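Local coordinates for type 3 secretion system pilotin (Salmonella typhimurium, PDB 6XFJ), which serves as the pilot lipoprotein that directs the secretin InvG to the outer membrane, allowing assembly of the type III secretion injectisome that delivers virulence effectors, at residues 29-32 and 33-37; 71-74 and 75-79. One frame throughout, in Å; residues are numbered along the deposited sequence.

Interaction 1. Residues 29-32 and 33-37; sequences QALT and FFQEH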
ATOM      1  N   GLN B  29       2.294   8.250  -1.537  1.00 10.48           N
ATOM      2  CA  GLN B  29       3.268   7.433  -2.288  1.00  9.49           C
ATOM      3  C   GLN B  29       3.120   7.698  -3.789  1.00  9.68           C
ATOM      4  O   GLN B  29       4.124   7.819  -4.509  1.00 11.05           O
ATOM      5  CB  GLN B  29       3.004   5.969  -1.993  1.00  9.69           C
ATOM      6  CG  GLN B  29       3.551   5.556  -0.632  1.00 10.75           C
ATOM      7  CD  GLN B  29       3.148   4.157  -0.242  1.00 12.71           C
ATOM      8  OE1 GLN B  29       2.661   3.406  -1.074  1.00 15.88           O
ATOM      9  NE2 GLN B  29       3.343   3.754   1.005  1.00 11.58           N
ATOM     10  N   ALA B  30       1.900   7.713  -4.290  1.00  9.34           N
ATOM     11  CA  ALA B  30       1.654   7.990  -5.705  1.00  9.75           C
ATOM     12  C   ALA B  30       2.198   9.354  -6.079  1.00 11.02           C
ATOM     13  O   ALA B  30       2.872   9.484  -7.117  1.00 10.90           O
ATOM     14  CB  ALA B  30       0.180   7.882  -6.016  1.00 11.71           C
ATOM     15  N   LEU B  31       1.932  10.370  -5.260  1.00 11.19           N
ATOM     16  CA  LEU B  31       2.448  11.726  -5.557  1.00 12.09           C
ATOM     17  C   LEU B  31       3.983  11.669  -5.592  1.00 12.74           C
ATOM     18  O   LEU B  31       4.588  12.271  -6.519  1.00 13.69           O
ATOM     19  CB  LEU B  31       1.925  12.718  -4.523  1.00 13.36           C
ATOM     20  CG  LEU B  31       2.360  14.146  -4.787  1.00 16.12           C
ATOM     21  CD1 LEU B  31       1.880  14.659  -6.117  1.00 16.82           C
ATOM     22  CD2 LEU B  31       1.851  15.063  -3.699  1.00 17.39           C
ATOM     23  N   THR B  32       4.626  10.992  -4.636  1.00 13.25           N
ATOM     24  CA  THR B  32       6.103  10.866  -4.631  1.00 15.17           C
ATOM     25  C   THR B  32       6.583  10.288  -5.959  1.00 13.55           C
ATOM     26  O   THR B  32       7.494  10.829  -6.606  1.00 13.46           O
ATOM     27  CB  THR B  32       6.592  10.013  -3.461  1.00 14.02           C
ATOM     28  OG1 THR B  32       6.208  10.691  -2.260  1.00 15.98           O
ATOM     29  CG2 THR B  32       8.101   9.840  -3.448  1.00 17.07           C
ATOM     30  N   PHE B  33       5.959   9.206  -6.396  1.00 13.02           N
ATOM     31  CA  PHE B  33       6.380   8.532  -7.638  1.00 12.19           C
ATOM     32  C   PHE B  33       6.299   9.524  -8.800  1.00 12.22           C
ATOM     33  O   PHE B  33       7.253   9.652  -9.562  1.00 11.82           O
ATOM     34  CB  PHE B  33       5.470   7.324  -7.911  1.00 11.03           C
ATOM     35  CG  PHE B  33       5.785   6.752  -9.261  1.00 10.59           C
ATOM     36  CD1 PHE B  33       6.840   5.881  -9.433  1.00 11.47           C
ATOM     37  CD2 PHE B  33       5.112   7.208 -10.386  1.00 10.77           C
ATOM     38  CE1 PHE B  33       7.165   5.423 -10.702  1.00 12.16           C
ATOM     39  CE2 PHE B  33       5.417   6.720 -11.655  1.00 10.26           C
ATOM     40  CZ  PHE B  33       6.455   5.854 -11.792  1.00 11.20           C
ATOM     41  N   PHE B  34       5.184  10.244  -8.944  1.00 11.37           N
ATOM     42  CA  PHE B  34       5.000  11.134 -10.120  1.00 11.62           C
ATOM     43  C   PHE B  34       5.921  12.346 -10.035  1.00 13.27           C
ATOM     44  O   PHE B  34       6.450  12.736 -11.050  1.00 14.30           O
ATOM     45  CB  PHE B  34       3.525  11.468 -10.320  1.00 11.38           C
ATOM     46  CG  PHE B  34       2.818  10.296 -10.943  1.00 10.57           C
ATOM     47  CD1 PHE B  34       3.083   9.926 -12.255  1.00 10.34           C
ATOM     48  CD2 PHE B  34       1.966   9.501 -10.195  1.00  9.79           C
ATOM     49  CE1 PHE B  34       2.462   8.819 -12.830  1.00 10.78           C
ATOM     50  CE2 PHE B  34       1.397   8.382 -10.764  1.00 10.64           C
ATOM     51  CZ  PHE B  34       1.655   8.044 -12.059  1.00 11.05           C
ATOM     52  N   GLN B  35       6.188  12.833  -8.824  1.00 14.62           N
ATOM     53  CA  GLN B  35       7.146  13.961  -8.666  1.00 17.32           C
ATOM     54  C   GLN B  35       8.539  13.515  -9.122  1.00 15.28           C
ATOM     55  O   GLN B  35       9.274  14.359  -9.674  1.00 17.58           O
ATOM     56  CB  GLN B  35       7.145  14.496  -7.234  1.00 18.44           C
ATOM     57  CG  GLN B  35       5.826  15.174  -6.898  1.00 19.96           C
ATOM     58  CD  GLN B  35       5.726  15.567  -5.441  1.00 22.61           C
ATOM     59  OE1 GLN B  35       6.330  14.937  -4.573  1.00 28.32           O
ATOM     60  NE2 GLN B  35       4.947  16.605  -5.149  1.00 26.18           N
ATOM     61  N   GLU B  36       8.898  12.249  -8.885  1.00 15.34           N
ATOM     62  CA  GLU B  36      10.227  11.654  -9.227  1.00 15.64           C
ATOM     63  C   GLU B  36      10.272  11.306 -10.735  1.00 14.61           C
ATOM     64  O   GLU B  36      11.358  10.998 -11.222  1.00 16.94           O
ATOM     65  CB  GLU B  36      10.490  10.376  -8.406  1.00 16.53           C
ATOM     66  CG  GLU B  36      10.857  10.579  -6.955  1.00 18.37           C
ATOM     67  CD  GLU B  36      10.899   9.279  -6.161  1.00 19.91           C
ATOM     68  OE1 GLU B  36      10.555   8.219  -6.761  1.00 25.65           O
ATOM     69  OE2 GLU B  36      11.302   9.313  -4.954  1.00 24.89           O
ATOM     70  N   HIS B  37       9.110  11.210 -11.403  1.00 13.34           N
ATOM     71  CA  HIS B  37       9.030  10.737 -12.812  1.00 14.44           C
ATOM     72  C   HIS B  37       8.144  11.671 -13.621  1.00 14.50           C
ATOM     73  O   HIS B  37       7.142  11.212 -14.187  1.00 14.63           O
ATOM     74  CB  HIS B  37       8.534   9.286 -12.849  1.00 14.38           C
ATOM     75  CG  HIS B  37       9.384   8.333 -12.088  1.00 13.42           C
ATOM     76  ND1 HIS B  37       9.229   8.127 -10.706  1.00 14.19           N
ATOM     77  CD2 HIS B  37      10.366   7.493 -12.499  1.00 15.87           C
ATOM     78  CE1 HIS B  37      10.126   7.225 -10.305  1.00 15.19           C
ATOM     79  NE2 HIS B  37      10.836   6.826 -11.381  1.00 16.13           N
TER
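Leu31 O takes the backbone N-H of Gln35 at 2.9 Å, and Gln35 CG rests against the same oxygen at 3.2 Å. Beyond CG the glutamine chain is extended and crosses the leucine, its NE2 lying 3.6 Å from Leu31 CG. One residue further along, Thr32 and Glu36 run side by side in the same direction. With CG2 anti to its own backbone N (chi1 of OG1 -62°), Thr32 brings that methyl to 3.6 Å from Glu36 OE2, while OG1 turns back to Glu28 O and Glu36 OE1 bonds Tyr69 OH. On the buried side, Phe34 CD2 sits 3.2 Å from Ala30 O, which also accepts Phe34 N, and Phe33 CD2 stands 3.7 Å above the centre of the Phe34 ring. Tyr40 packs on both phenylalanines, and Ser16 and Ser15 of the second subunit meet Ala30 and Phe34. At the C-terminal end of this helical stretch, His37 ND1 donates a 2.7 Å bond to Phe33 O, which lies in the imidazole plane, with ND1 itself over one face of the Phe33 ring, toward its rim. Last-turn carbonyls lack onward i+4 N-H partners and face the negative helix-dipole end, which may favour a protonated imidazole.

Interaction 2. Residues 71-74 and 75-79; sequences TLLA and AHERL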
ATOM      1  N   THR B  71       4.688  -0.732  -6.810  1.00  8.81           N
ATOM      2  CA  THR B  71       4.063  -1.247  -8.051  1.00  7.91           C
ATOM      3  C   THR B  71       4.101  -0.235  -9.177  1.00  8.29           C
ATOM      4  O   THR B  71       4.259  -0.643 -10.331  1.00  8.40           O
ATOM      5  CB  THR B  71       2.684  -1.777  -7.752  1.00  8.80           C
ATOM      6  OG1 THR B  71       1.892  -0.798  -7.130  1.00  9.15           O
ATOM      7  CG2 THR B  71       2.763  -3.024  -6.893  1.00  9.88           C
ATOM      8  N   LEU B  72       3.972   1.049  -8.923  1.00  8.44           N
ATOM      9  CA  LEU B  72       4.244   2.081  -9.958  1.00  8.55           C
ATOM     10  C   LEU B  72       5.685   1.953 -10.454  1.00  8.41           C
ATOM     11  O   LEU B  72       5.961   2.050 -11.625  1.00  8.96           O
ATOM     12  CB  LEU B  72       3.923   3.479  -9.442  1.00  8.43           C
ATOM     13  CG  LEU B  72       2.455   3.835  -9.298  1.00  9.05           C
ATOM     14  CD1 LEU B  72       2.258   5.078  -8.489  1.00  9.40           C
ATOM     15  CD2 LEU B  72       1.792   3.996 -10.684  1.00  8.76           C
ATOM     16  N   LEU B  73       6.610   1.805  -9.499  1.00  8.66           N
ATOM     17  CA  LEU B  73       8.038   1.747  -9.872  1.00  9.38           C
ATOM     18  C   LEU B  73       8.284   0.479 -10.715  1.00  8.14           C
ATOM     19  O   LEU B  73       8.977   0.550 -11.697  1.00  9.68           O
ATOM     20  CB  LEU B  73       8.894   1.767  -8.614  1.00 10.48           C
ATOM     21  CG  LEU B  73      10.384   2.003  -8.830  1.00 13.78           C
ATOM     22  CD1 LEU B  73      10.675   3.354  -9.419  1.00 17.37           C
ATOM     23  CD2 LEU B  73      11.118   1.862  -7.524  1.00 13.38           C
ATOM     24  N   ALA B  74       7.703  -0.653 -10.301  1.00  8.74           N
ATOM     25  CA  ALA B  74       7.784  -1.891 -11.117  1.00  8.93           C
ATOM     26  C   ALA B  74       7.219  -1.680 -12.529  1.00  9.16           C
ATOM     27  O   ALA B  74       7.857  -2.120 -13.491  1.00 11.17           O
ATOM     28  CB  ALA B  74       7.099  -3.030 -10.432  1.00 11.02           C
ATOM     29  N   ALA B  75       6.105  -0.989 -12.636  1.00  8.16           N
ATOM     30  CA  ALA B  75       5.488  -0.711 -13.949  1.00 10.11           C
ATOM     31  C   ALA B  75       6.438   0.136 -14.803  1.00  9.86           C
ATOM     32  O   ALA B  75       6.672  -0.208 -15.970  1.00 10.55           O
ATOM     33  CB  ALA B  75       4.163  -0.051 -13.732  1.00  9.48           C
ATOM     34  N   HIS B  76       7.048   1.134 -14.164  1.00 10.13           N
ATOM     35  CA  HIS B  76       7.995   2.006 -14.861  1.00  9.26           C
ATOM     36  C   HIS B  76       9.165   1.164 -15.349  1.00  9.22           C
ATOM     37  O   HIS B  76       9.626   1.359 -16.481  1.00 10.09           O
ATOM     38  CB  HIS B  76       8.401   3.089 -13.891  1.00  9.31           C
ATOM     39  CG  HIS B  76       9.556   3.892 -14.322  1.00 11.38           C
ATOM     40  ND1 HIS B  76       9.490   4.803 -15.339  1.00 12.40           N
ATOM     41  CD2 HIS B  76      10.810   3.961 -13.793  1.00 12.91           C
ATOM     42  CE1 HIS B  76      10.673   5.409 -15.450  1.00 14.58           C
ATOM     43  NE2 HIS B  76      11.509   4.879 -14.532  1.00 14.38           N
ATOM     44  N   GLU B  77       9.722   0.351 -14.489  1.00  8.29           N
ATOM     45  CA  GLU B  77      10.904  -0.460 -14.850  1.00  9.56           C
ATOM     46  C   GLU B  77      10.578  -1.459 -15.937  1.00 10.18           C
ATOM     47  O   GLU B  77      11.413  -1.714 -16.791  1.00 10.82           O
ATOM     48  CB  GLU B  77      11.458  -1.149 -13.603  1.00 10.12           C
ATOM     49  CG  GLU B  77      12.109  -0.201 -12.618  1.00 10.12           C
ATOM     50  CD  GLU B  77      12.749  -0.807 -11.380  1.00 11.67           C
ATOM     51  OE1 GLU B  77      13.170  -1.898 -11.445  1.00 13.12           O
ATOM     52  OE2 GLU B  77      12.897  -0.091 -10.396  1.00 13.53           O
ATOM     53  N   ARG B  78       9.371  -2.015 -15.903  1.00 10.26           N
ATOM     54  CA  ARG B  78       8.982  -2.939 -16.973  1.00 12.51           C
ATOM     55  C   ARG B  78       8.940  -2.161 -18.317  1.00 11.36           C
ATOM     56  O   ARG B  78       9.361  -2.716 -19.363  1.00 14.07           O
ATOM     57  CB  ARG B  78       7.643  -3.629 -16.702  1.00 13.72           C
ATOM     58  CG  ARG B  78       7.704  -4.620 -15.552  1.00 15.64           C
ATOM     59  CD  ARG B  78       6.350  -5.257 -15.281  1.00 22.26           C
ATOM     60  NE  ARG B  78       6.407  -6.178 -14.161  1.00 28.77           N
ATOM     61  CZ  ARG B  78       5.461  -7.054 -13.848  1.00 26.59           C
ATOM     62  NH1 ARG B  78       4.366  -7.129 -14.588  1.00 31.48           N
ATOM     63  NH2 ARG B  78       5.607  -7.813 -12.776  1.00 34.91           N
ATOM     64  N   LEU B  79       8.426  -0.932 -18.327  1.00 13.08           N
ATOM     65  CA  LEU B  79       8.443  -0.091 -19.540  1.00 12.60           C
ATOM     66  C   LEU B  79       9.887   0.121 -19.981  1.00 13.50           C
ATOM     67  O   LEU B  79      10.130   0.070 -21.184  1.00 16.68           O
ATOM     68  CB  LEU B  79       7.796   1.263 -19.282  1.00 16.55           C
ATOM     69  CG  LEU B  79       6.280   1.251 -19.211  1.00 18.66           C
ATOM     70  CD1 LEU B  79       5.740   2.672 -19.146  1.00 19.80           C
ATOM     71  CD2 LEU B  79       5.707   0.536 -20.423  1.00 22.24           C
TER
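Ala75 fills the tight side: its methyl sits 3.5 Å from both Thr71 O and Leu72 O, and its N-H bonds Thr71 O at 3.0 Å, the donor tilted 32° from the carbonyl plane. Next to it His76 CB lies 3.4 Å from Leu73 O, with CG anti to the backbone N (chi1 168°), which carries the imidazole out to Tyr40 OH, the partner of its ND1. Thr71 OG1 turns back to Ser67 O, a bond from a buried hydroxyl to the preceding turn, and Leu72 goes into the core against Phe33 and Phe34. All of this is regular alpha-helix, the last helix, 68-80, of the C-terminal, all-helical part of the lipoprotein, with i to i+4 backbone bonds throughout; its inner face packs on helices 25-36 and 44-59, and Phe19 and Ser15 of the second subunit reach Thr71 and Leu72. The outer side is looser, with few side-chain contacts. Glu77, exposed and extended past CG, slants across Leu73, and its OE2 rests 3.6 Å from Leu73 CG, a carboxylate beside aliphatic carbon. Arg78 starts firmly, with N bonded to Ala74 O at 2.8 Å and CG 3.2 Å from that oxygen. From there the chain runs straight to NE, carrying the guanidinium away from Ala74 to a salt bridge between NH2 and Glu60 OE1.

Coming from the N terminus, the chain passes through helix 8-22 and then interaction 1, at the C-terminal end of helix 25-36. Helices 39-42 and 44-59 and the connection to helix 68-80 follow before interaction 2. Each contact is local, between neighbouring residues of one continuous stretch, so neither closes a loop, and they come in series without nesting or crossing. In space their centres are 12 Å apart and they touch: His37 and His76 pack edge-to-face, with His37 CD2 3.5 Å from His76 NE2, and Phe33 CE1 lies 3.7 Å from the backbone oxygen of Leu72. Helices 25-36 and 68-80 are thereby joined, and both contacts also touch the second subunit.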